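Local coordinates for protein beta-hexosaminidase Amuc_2018 (Akkermansia muciniphila, PDB 6JE8) that hydrolyses terminal non-reducing N-acetyl-hexosamine residues, releasing N-acetylglucosamine from unbranched N-glycans and from chitobiose, at residues T303-Y308 against T320-R325; H125-D130 against I185-M190. All coordinates share one frame; numbering follows the deposited sequence.

Contact 1 (T303-Y308 against T320-R325); sequences TPQFWY and TVYAWR
Phe306 and Tyr322 sit at the middle of a run of parallel backbone hydrogen bonds between 303-307 and 320-323. Phe306 N gives to Thr320 O, Tyr322 N to Phe306 O at 2.8 Å, and just past the end of the first strand Tyr308 N reaches Tyr322 O, also at 2.8 Å. Where the strands start, a water donates to Pro304 O and also bonds Thr303 OG1.

The phenol of Tyr322 donates from OH to Gln305 OE1 at 2.7 Å; the amide stands almost upright to the ring, planes 84° apart, and the hydroxyl comes in tilted from the carbonyl plane. Gln305 reaches it with an extended chain, while its NE2 lies beside Thr320 CG2. At the other end Trp324 NE1 donates to Tyr308 O at 2.8 Å, a rather bent bond that helps to set the rotation of the substrate-binding indole.

These are neighbouring strands of the family 20 TIM barrel. Gln305, Trp307 and Tyr322 turn to its interior, Phe306 and Val321 to the face where helix 329-339 packs on Val321.

Inside the barrel, Trp307 lays CE3 3.6 Å from Tyr322 CB, the two rings oblique, and points an indole edge at the face of Trp324, planes 78° apart. Its own NE1 hydrogen-bonds Glu187 OE2. With an alanine in place of Tyr322, Gln305 OE1 is likely to lose its phenol donor, and the space of the ring beside Trp307 CZ3 would probably be left unfilled.

Outside, Tyr308 has CG anti to its backbone N (chi1 -165°), swinging the ring across Val321, where Tyr308 CD1 meets Val321 CG2 at 3.5 Å.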
loop_
_atom_site.group_PDB
_atom_site.type_symbol
_atom_site.label_atom_id
_atom_site.label_comp_id
_atom_site.label_asym_id
_atom_site.label_seq_id
_atom_site.Cartn_x
_atom_site.Cartn_y
_atom_site.Cartn_z
ATOM N N THR A 303 4.103 9.043 -13.933
ATOM C CA THR A 303 5.222 9.399 -13.072
ATOM C C THR A 303 5.665 8.203 -12.236
ATOM O O THR A 303 4.823 7.427 -11.762
ATOM C CB THR A 303 4.844 10.579 -12.158
ATOM O OG1 THR A 303 5.975 10.954 -11.363
ATOM C CG2 THR A 303 3.688 10.214 -11.255
ATOM N N PRO A 304 6.969 8.018 -12.033
ATOM C CA PRO A 304 7.444 6.838 -11.307
ATOM C C PRO A 304 7.513 7.050 -9.799
ATOM O O PRO A 304 7.638 8.166 -9.294
ATOM C CB PRO A 304 8.850 6.625 -11.882
ATOM C CG PRO A 304 9.324 8.029 -12.147
ATOM C CD PRO A 304 8.087 8.780 -12.631
ATOM N N GLN A 305 7.425 5.932 -9.085
ATOM C CA GLN A 305 7.715 5.890 -7.655
ATOM C C GLN A 305 8.726 4.790 -7.380
ATOM O O GLN A 305 8.850 3.837 -8.158
ATOM C CB GLN A 305 6.467 5.628 -6.829
ATOM C CG GLN A 305 5.512 6.777 -6.810
ATOM C CD GLN A 305 4.394 6.516 -5.834
ATOM O OE1 GLN A 305 4.069 5.361 -5.550
ATOM N NE2 GLN A 305 3.792 7.581 -5.322
ATOM N N PHE A 306 9.438 4.914 -6.251
ATOM C CA PHE A 306 10.488 3.935 -5.948
ATOM C C PHE A 306 10.560 3.582 -4.470
ATOM O O PHE A 306 10.293 4.420 -3.612
ATOM C CB PHE A 306 11.883 4.455 -6.317
ATOM C CG PHE A 306 12.036 4.841 -7.756
ATOM C CD1 PHE A 306 12.446 3.911 -8.693
ATOM C CD2 PHE A 306 11.780 6.139 -8.168
ATOM C CE1 PHE A 306 12.598 4.270 -10.030
ATOM C CE2 PHE A 306 11.942 6.500 -9.496
ATOM C CZ PHE A 306 12.352 5.560 -10.421
ATOM N N TRP A 307 11.008 2.363 -4.173
ATOM C CA TRP A 307 11.496 2.068 -2.826
ATOM C C TRP A 307 12.844 2.762 -2.684
ATOM O O TRP A 307 13.747 2.513 -3.486
ATOM C CB TRP A 307 11.647 0.560 -2.598
ATOM C CG TRP A 307 10.392 -0.234 -2.781
ATOM C CD1 TRP A 307 10.124 -1.125 -3.789
ATOM C CD2 TRP A 307 9.230 -0.214 -1.942
ATOM N NE1 TRP A 307 8.865 -1.653 -3.631
ATOM C CE2 TRP A 307 8.292 -1.110 -2.506
ATOM C CE3 TRP A 307 8.889 0.475 -0.767
ATOM C CZ2 TRP A 307 7.033 -1.340 -1.935
ATOM C CZ3 TRP A 307 7.628 0.255 -0.207
ATOM C CH2 TRP A 307 6.717 -0.650 -0.794
ATOM N N TYR A 308 12.980 3.648 -1.694
ATOM C CA TYR A 308 14.165 4.499 -1.624
ATOM C C TYR A 308 15.433 3.691 -1.369
ATOM O O TYR A 308 15.461 2.778 -0.536
ATOM C CB TYR A 308 13.995 5.551 -0.526
ATOM C CG TYR A 308 14.986 6.714 -0.568
ATOM C CD1 TYR A 308 15.311 7.342 -1.765
ATOM C CD2 TYR A 308 15.558 7.209 0.608
ATOM C CE1 TYR A 308 16.196 8.422 -1.802
ATOM C CE2 TYR A 308 16.447 8.289 0.581
ATOM C CZ TYR A 308 16.758 8.891 -0.627
ATOM O OH TYR A 308 17.627 9.965 -0.664
ATOM N N THR A 320 8.728 10.729 -6.177
ATOM C CA THR A 320 8.326 10.258 -4.858
ATOM C C THR A 320 8.972 8.906 -4.562
ATOM O O THR A 320 8.979 7.988 -5.406
ATOM C CB THR A 320 6.797 10.161 -4.736
ATOM O OG1 THR A 320 6.226 11.477 -4.728
ATOM C CG2 THR A 320 6.410 9.461 -3.436
ATOM N N VAL A 321 9.525 8.792 -3.351
ATOM C CA VAL A 321 10.174 7.572 -2.906
ATOM C C VAL A 321 9.584 7.160 -1.562
ATOM O O VAL A 321 9.008 7.972 -0.834
ATOM C CB VAL A 321 11.707 7.720 -2.795
ATOM C CG1 VAL A 321 12.323 8.063 -4.175
ATOM C CG2 VAL A 321 12.075 8.780 -1.755
ATOM N N TYR A 322 9.726 5.875 -1.255
ATOM C CA TYR A 322 9.236 5.288 -0.011
ATOM C C TYR A 322 10.404 4.963 0.905
ATOM O O TYR A 322 11.327 4.244 0.507
ATOM C CB TYR A 322 8.464 3.996 -0.259
ATOM C CG TYR A 322 7.164 4.136 -0.996
ATOM C CD1 TYR A 322 7.146 4.320 -2.373
ATOM C CD2 TYR A 322 5.944 4.040 -0.324
ATOM C CE1 TYR A 322 5.952 4.431 -3.068
ATOM C CE2 TYR A 322 4.743 4.140 -1.020
ATOM C CZ TYR A 322 4.757 4.340 -2.391
ATOM O OH TYR A 322 3.577 4.449 -3.104
ATOM N N ALA A 323 10.334 5.434 2.145
ATOM C CA ALA A 323 11.335 5.091 3.154
ATOM C C ALA A 323 10.934 3.776 3.805
ATOM O O ALA A 323 9.822 3.658 4.324
ATOM C CB ALA A 323 11.445 6.200 4.202
ATOM N N TRP A 324 11.832 2.785 3.779
ATOM C CA TRP A 324 11.449 1.461 4.260
ATOM C C TRP A 324 12.493 0.762 5.131
ATOM O O TRP A 324 12.105 -0.080 5.946
ATOM C CB TRP A 324 11.113 0.558 3.066
ATOM C CG TRP A 324 12.255 0.414 2.127
ATOM C CD1 TRP A 324 12.620 1.273 1.131
ATOM C CD2 TRP A 324 13.198 -0.656 2.102
ATOM N NE1 TRP A 324 13.738 0.800 0.488
ATOM C CE2 TRP A 324 14.112 -0.383 1.067
ATOM C CE3 TRP A 324 13.364 -1.816 2.864
ATOM C CZ2 TRP A 324 15.178 -1.235 0.766
ATOM C CZ3 TRP A 324 14.424 -2.656 2.571
ATOM C CH2 TRP A 324 15.314 -2.363 1.529
ATOM N N ARG A 325 13.785 1.061 5.001
ATOM C CA ARG A 325 14.805 0.348 5.765
ATOM C C ARG A 325 14.763 0.706 7.248
ATOM O O ARG A 325 14.661 1.878 7.618
ATOM C CB ARG A 325 16.196 0.657 5.219
ATOM C CG ARG A 325 16.482 0.072 3.872
ATOM C CD ARG A 325 17.967 0.223 3.537
ATOM N NE ARG A 325 18.240 -0.321 2.213
ATOM C CZ ARG A 325 18.513 -1.600 1.985
ATOM N NH1 ARG A 325 18.565 -2.452 2.999
ATOM N NH2 ARG A 325 18.737 -2.027 0.749
HETATM O O HOH W 1 6.715 10.429 -8.540
#

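Contact 2 (H125-D130 against I185-M190); sequences HLHLTD and IPEIDM
Glu187 leaves its strand with CG anti to the backbone N (chi1 -178°) and the rest of the chain extended, which carries its carboxylate out to the imidazole edges of His125 (chi1 167°) and His127 (chi1 -168°), both turned by the same first torsion. Glu187 OE1 accepts from His125 NE2 at 2.7 Å and from His127 ND1 at 2.8 Å, the two donors arriving from opposite faces of the carboxylate. The first meets it on the anti side along a bent path; the second is nearly straight but comes from above the carboxylate plane.

His127 is held at both nitrogens: its NE2 donates to the anti lone pair of Asp130 OD2 at 2.7 Å. His127 is thus the second-shell residue that positions Asp130, a charge-relay residue whose OD2 also meets His193 and the substrate-binding Arg101, and Glu187 in turn holds His127. Glu187 OE2 and Asp189 OD1 are 2.5 Å apart, close enough that one of the two acids is probably protonated.

Behind the polar face, Leu128 CD1 rests on Pro186 CB and Thr129 CG2 on Ile188 CD1. Parallel backbone bonds, among them Leu126 N to Ile185 O at 2.9 Å, join the strands. In the barrel, strand 123-130 runs between 92-97 and 183-190, strand 251-255 flanks the latter, and helix 230-246 covers Pro186 and Ile188.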
loop_
_atom_site.group_PDB
_atom_site.type_symbol
_atom_site.label_atom_id
_atom_site.label_comp_id
_atom_site.label_asym_id
_atom_site.label_seq_id
_atom_site.Cartn_x
_atom_site.Cartn_y
_atom_site.Cartn_z
ATOM N N HIS A 125 -2.194 0.187 -3.142
ATOM C CA HIS A 125 -1.022 -0.089 -3.960
ATOM C C HIS A 125 -1.028 -1.587 -4.268
ATOM O O HIS A 125 -1.238 -2.397 -3.372
ATOM C CB HIS A 125 0.209 0.391 -3.168
ATOM C CG HIS A 125 1.548 -0.065 -3.669
ATOM N ND1 HIS A 125 2.683 0.094 -2.900
ATOM C CD2 HIS A 125 1.950 -0.680 -4.808
ATOM C CE1 HIS A 125 3.726 -0.407 -3.542
ATOM N NE2 HIS A 125 3.309 -0.889 -4.697
ATOM N N LEU A 126 -0.877 -1.948 -5.547
ATOM C CA LEU A 126 -0.959 -3.346 -5.986
ATOM C C LEU A 126 0.411 -3.785 -6.470
ATOM O O LEU A 126 0.892 -3.296 -7.501
ATOM C CB LEU A 126 -1.968 -3.525 -7.112
ATOM C CG LEU A 126 -3.381 -3.002 -6.935
ATOM C CD1 LEU A 126 -4.171 -3.213 -8.248
ATOM C CD2 LEU A 126 -4.023 -3.725 -5.751
ATOM N N HIS A 127 1.015 -4.732 -5.754
ATOM C CA HIS A 127 2.286 -5.335 -6.149
ATOM C C HIS A 127 1.935 -6.442 -7.133
ATOM O O HIS A 127 1.661 -7.575 -6.751
ATOM C CB HIS A 127 3.022 -5.871 -4.923
ATOM C CG HIS A 127 4.446 -6.252 -5.184
ATOM N ND1 HIS A 127 5.462 -5.322 -5.271
ATOM C CD2 HIS A 127 5.030 -7.465 -5.344
ATOM C CE1 HIS A 127 6.610 -5.945 -5.493
ATOM N NE2 HIS A 127 6.376 -7.246 -5.542
ATOM N N LEU A 128 1.944 -6.105 -8.421
ATOM C CA LEU A 128 1.349 -6.942 -9.456
ATOM C C LEU A 128 2.278 -8.010 -10.018
ATOM O O LEU A 128 1.792 -8.981 -10.609
ATOM C CB LEU A 128 0.875 -6.064 -10.619
ATOM C CG LEU A 128 -0.385 -5.260 -10.300
ATOM C CD1 LEU A 128 -0.616 -4.183 -11.359
ATOM C CD2 LEU A 128 -1.574 -6.222 -10.226
ATOM N N THR A 129 3.591 -7.832 -9.919
ATOM C CA THR A 129 4.538 -8.733 -10.557
ATOM C C THR A 129 5.708 -9.000 -9.621
ATOM O O THR A 129 6.123 -8.124 -8.859
ATOM C CB THR A 129 5.075 -8.152 -11.879
ATOM O OG1 THR A 129 5.865 -6.987 -11.602
ATOM C CG2 THR A 129 3.927 -7.768 -12.818
ATOM N N ASP A 130 6.248 -10.212 -9.686
ATOM C CA ASP A 130 7.438 -10.557 -8.903
ATOM C C ASP A 130 7.937 -11.912 -9.380
ATOM O O ASP A 130 7.499 -12.426 -10.415
ATOM C CB ASP A 130 7.158 -10.577 -7.395
ATOM C CG ASP A 130 8.377 -10.139 -6.573
ATOM O OD1 ASP A 130 9.420 -10.842 -6.600
ATOM O OD2 ASP A 130 8.305 -9.066 -5.926
ATOM N N ILE A 185 -2.665 2.386 -7.229
ATOM C CA ILE A 185 -1.285 2.562 -7.694
ATOM C C ILE A 185 -0.712 1.206 -8.094
ATOM O O ILE A 185 -0.472 0.369 -7.216
ATOM C CB ILE A 185 -0.397 3.170 -6.596
ATOM C CG1 ILE A 185 -1.064 4.397 -5.961
ATOM C CG2 ILE A 185 1.002 3.490 -7.156
ATOM C CD1 ILE A 185 -1.234 5.528 -6.907
ATOM N N PRO A 186 -0.426 0.959 -9.371
ATOM C CA PRO A 186 0.199 -0.309 -9.759
ATOM C C PRO A 186 1.707 -0.274 -9.570
ATOM O O PRO A 186 2.344 0.768 -9.713
ATOM C CB PRO A 186 -0.155 -0.422 -11.243
ATOM C CG PRO A 186 -0.165 1.009 -11.713
ATOM C CD PRO A 186 -0.730 1.808 -10.540
ATOM N N GLU A 187 2.277 -1.438 -9.243
ATOM C CA GLU A 187 3.726 -1.608 -9.163
ATOM C C GLU A 187 4.142 -2.716 -10.115
ATOM O O GLU A 187 3.626 -3.834 -10.032
ATOM C CB GLU A 187 4.191 -1.956 -7.745
ATOM C CG GLU A 187 5.729 -2.100 -7.625
ATOM C CD GLU A 187 6.187 -2.515 -6.229
ATOM O OE1 GLU A 187 5.354 -2.529 -5.298
ATOM O OE2 GLU A 187 7.387 -2.839 -6.060
ATOM N N ILE A 188 5.070 -2.399 -11.011
ATOM C CA ILE A 188 5.691 -3.366 -11.908
ATOM C C ILE A 188 7.183 -3.272 -11.649
ATOM O O ILE A 188 7.823 -2.301 -12.067
ATOM C CB ILE A 188 5.392 -3.083 -13.386
ATOM C CG1 ILE A 188 3.892 -2.976 -13.646
ATOM C CG2 ILE A 188 6.029 -4.184 -14.269
ATOM C CD1 ILE A 188 3.135 -4.251 -13.317
ATOM N N ASP A 189 7.744 -4.268 -10.969
ATOM C CA ASP A 189 9.154 -4.206 -10.616
ATOM C C ASP A 189 10.044 -4.459 -11.821
ATOM O O ASP A 189 9.782 -5.349 -12.631
ATOM C CB ASP A 189 9.466 -5.222 -9.521
ATOM C CG ASP A 189 9.016 -4.741 -8.175
ATOM O OD1 ASP A 189 8.571 -3.579 -8.124
ATOM O OD2 ASP A 189 9.110 -5.487 -7.184
ATOM N N MET A 190 11.113 -3.673 -11.921
ATOM C CA MET A 190 12.088 -3.813 -12.997
ATOM C C MET A 190 13.384 -3.164 -12.545
ATOM O O MET A 190 13.356 -2.223 -11.742
ATOM C CB MET A 190 11.577 -3.167 -14.295
ATOM C CG MET A 190 11.285 -1.676 -14.173
ATOM S SD MET A 190 10.365 -1.056 -15.581
ATOM C CE MET A 190 8.746 -1.775 -15.278
HETATM O O HOH W 2 8.491 -7.758 -11.557
HETATM O O HOH W 3 5.482 -5.517 -8.680
#

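Overall arrangement
Both contacts are buried pairs of adjacent parallel strands in one barrel sheet, with strand 251-255 bridging from 183-190 to 303-307. They lie about 13 Å apart, centre to centre, and meet in the barrel interior, where the hydrogen bond from Trp307 to Glu187 is the joint between contact 1 and contact 2 and the Trp307 indole packs on His125. The chemistry differs: 303-308 against 320-325 contributes mainly aromatic rings, with Trp324 in the substrate site, whereas 125-130 against 185-190 gathers histidines and acids that lead up to Asp130 of the charge relay. On the outer side Val321 and Tyr308 meet helix 329-339, while Pro186 and Ile188 pack on helix 230-246.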